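Local coordinates for protein golgin subfamily A member 4 (Homo sapiens, PDB 1UPT) that takes part in vesicle trafficking at the Golgi and from endosomes to the Golgi, and binds a small GTPase through its GRIP domain, at residues Leu14-Met19 with Lys24-Val29. Sequence-based numbering, arbitrary orientation.
Sequences LFEYMM and KTMAKV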
loop_
_atom_site.group_PDB
_atom_site.type_symbol
_atom_site.label_atom_id
_atom_site.label_comp_id
_atom_site.label_asym_id
_atom_site.label_seq_id
_atom_site.Cartn_x
_atom_site.Cartn_y
_atom_site.Cartn_z
ATOM N N LEU B 14 -5.441 3.583 0.354
ATOM C CA LEU B 14 -4.406 4.210 1.162
ATOM C C LEU B 14 -4.764 5.638 1.453
ATOM O O LEU B 14 -4.396 6.152 2.486
ATOM C CB LEU B 14 -3.033 4.142 0.501
ATOM C CG LEU B 14 -2.298 2.874 0.897
ATOM C CD1 LEU B 14 -1.213 2.611 -0.072
ATOM C CD2 LEU B 14 -1.773 2.951 2.333
ATOM N N PHE B 15 -5.499 6.281 0.553
ATOM C CA PHE B 15 -5.870 7.655 0.786
ATOM C C PHE B 15 -6.805 7.730 1.981
ATOM O O PHE B 15 -6.564 8.507 2.882
ATOM C CB PHE B 15 -6.484 8.311 -0.452
ATOM C CG PHE B 15 -6.884 9.744 -0.218
ATOM C CD1 PHE B 15 -5.920 10.709 0.050
ATOM C CD2 PHE B 15 -8.224 10.119 -0.222
ATOM C CE1 PHE B 15 -6.278 12.022 0.304
ATOM C CE2 PHE B 15 -8.594 11.442 0.026
ATOM C CZ PHE B 15 -7.611 12.397 0.291
ATOM N N GLU B 16 -7.840 6.892 1.998
ATOM C CA GLU B 16 -8.741 6.822 3.161
ATOM C C GLU B 16 -7.980 6.487 4.450
ATOM O O GLU B 16 -8.142 7.151 5.458
ATOM C CB GLU B 16 -9.879 5.817 2.939
ATOM C CG GLU B 16 -10.740 6.084 1.710
ATOM C CD GLU B 16 -11.465 7.407 1.823
ATOM O OE1 GLU B 16 -12.360 7.496 2.683
ATOM O OE2 GLU B 16 -11.100 8.365 1.109
ATOM N N TYR B 17 -7.108 5.493 4.399
ATOM C CA TYR B 17 -6.338 5.094 5.572
ATOM C C TYR B 17 -5.439 6.210 6.129
ATOM O O TYR B 17 -5.435 6.489 7.320
ATOM C CB TYR B 17 -5.490 3.870 5.239
ATOM C CG TYR B 17 -4.640 3.383 6.375
ATOM C CD1 TYR B 17 -5.189 2.722 7.462
ATOM C CD2 TYR B 17 -3.268 3.560 6.352
ATOM C CE1 TYR B 17 -4.388 2.282 8.511
ATOM C CE2 TYR B 17 -2.472 3.121 7.385
ATOM C CZ TYR B 17 -3.032 2.497 8.462
ATOM O OH TYR B 17 -2.192 2.062 9.454
HETATM N N MSE B 18 -4.693 6.844 5.244
HETATM C CA MSE B 18 -3.751 7.878 5.627
HETATM C C MSE B 18 -4.453 9.159 6.063
HETATM O O MSE B 18 -3.887 9.915 6.808
HETATM C CB MSE B 18 -2.756 8.127 4.483
HETATM C CG MSE B 18 -1.859 6.923 4.323
HETATM SE SE MSE B 18 -0.676 7.024 2.799
HETATM C CE MSE B 18 0.980 7.404 3.730
HETATM N N MSE B 19 -5.710 9.339 5.650
HETATM C CA MSE B 19 -6.561 10.466 6.078
HETATM C C MSE B 19 -7.400 10.151 7.331
HETATM O O MSE B 19 -8.182 10.982 7.779
HETATM C CB MSE B 19 -7.464 10.894 4.922
HETATM C CG MSE B 19 -6.700 11.496 3.734
HETATM SE SE MSE B 19 -5.510 12.957 4.318
HETATM C CE MSE B 19 -6.958 14.359 4.583
ATOM N N LYS B 24 -9.443 0.632 10.381
ATOM C CA LYS B 24 -9.374 -0.812 10.564
ATOM C C LYS B 24 -9.666 -1.586 9.298
ATOM O O LYS B 24 -8.918 -2.505 8.931
ATOM C CB LYS B 24 -10.338 -1.326 11.650
ATOM C CG LYS B 24 -9.802 -2.634 12.299
ATOM C CD LYS B 24 -10.885 -3.588 12.739
ATOM C CE LYS B 24 -10.254 -4.909 13.264
ATOM N NZ LYS B 24 -11.079 -5.562 14.318
ATOM N N THR B 25 -10.751 -1.204 8.643
ATOM C CA THR B 25 -11.138 -1.849 7.408
ATOM C C THR B 25 -10.052 -1.684 6.361
ATOM O O THR B 25 -9.643 -2.658 5.739
ATOM C CB THR B 25 -12.458 -1.313 6.913
ATOM O OG1 THR B 25 -13.469 -1.553 7.909
ATOM C CG2 THR B 25 -12.905 -2.112 5.675
HETATM N N MSE B 26 -9.586 -0.451 6.203
HETATM C CA MSE B 26 -8.509 -0.143 5.259
HETATM C C MSE B 26 -7.236 -0.928 5.590
HETATM O O MSE B 26 -6.542 -1.371 4.680
HETATM C CB MSE B 26 -8.207 1.353 5.202
HETATM C CG MSE B 26 -9.322 2.308 4.703
HETATM SE SE MSE B 26 -10.176 1.829 2.983
HETATM C CE MSE B 26 -11.597 0.595 3.525
ATOM N N ALA B 27 -6.915 -1.106 6.877
ATOM C CA ALA B 27 -5.706 -1.852 7.237
ATOM C C ALA B 27 -5.851 -3.308 6.822
ATOM O O ALA B 27 -4.894 -3.923 6.333
ATOM C CB ALA B 27 -5.414 -1.790 8.716
ATOM N N LYS B 28 -7.041 -3.872 7.023
ATOM C CA LYS B 28 -7.305 -5.213 6.492
ATOM C C LYS B 28 -7.131 -5.289 4.965
ATOM O O LYS B 28 -6.521 -6.221 4.431
ATOM C CB LYS B 28 -8.711 -5.675 6.841
ATOM C CG LYS B 28 -8.889 -5.931 8.311
ATOM C CD LYS B 28 -10.355 -6.060 8.696
ATOM C CE LYS B 28 -10.882 -7.438 8.448
ATOM N NZ LYS B 28 -12.229 -7.540 9.133
ATOM N N VAL B 29 -7.695 -4.322 4.259
ATOM C CA VAL B 29 -7.594 -4.339 2.815
ATOM C C VAL B 29 -6.114 -4.241 2.344
ATOM O O VAL B 29 -5.691 -4.984 1.480
ATOM C CB VAL B 29 -8.359 -3.181 2.167
ATOM C CG1 VAL B 29 -8.128 -3.183 0.676
ATOM C CG2 VAL B 29 -9.859 -3.255 2.458
#
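Y17 and M26, the latter a selenomethionine, illustrate how two helices joined by a short turn can pack through very few side chains. Their CA atoms lie 5.7 Å apart, and the CB of Y17 meets the CB of M26 at 3.7 Å, a carbon-to-carbon meeting at the centre of the contact. The two chains then diverge, passing one another rather than meeting end on. The tyrosine ring, with CG anti to the backbone N (chi1 179°), reaches across helix 23-33 and approaches it obliquely: its CD1 is 4.0 Å from the CB of M26, and its CE1 4.2 Å from the CB of A27. M26 bends the other way, at both chi2 (-51°) and chi3, and brings its SE alongside the CB of E16, at 4.0 Å.

Polar groups stay at the margin. The carboxylate of E16 turns away from M26 and forms a salt bridge through OE2 with R21 in the connecting turn, while K24 pairs with D49 on helix 38-57.

The segments 14-18 and 24-29 run closer to antiparallel than parallel, at 137°, with axes 9.0 Å apart, forming a helical hairpin within the GRIP domain. Y17 and A27 also pack on M18 of the second subunit; E16 and M26 each touch an aromatic side chain of the other protein in the complex. With Y17, M26 and A27 buried and no polar bond between the segments, this corner of the hairpin probably owes its fit to shape and burial, and its residues also contribute to both the dimer and the partner-binding surface.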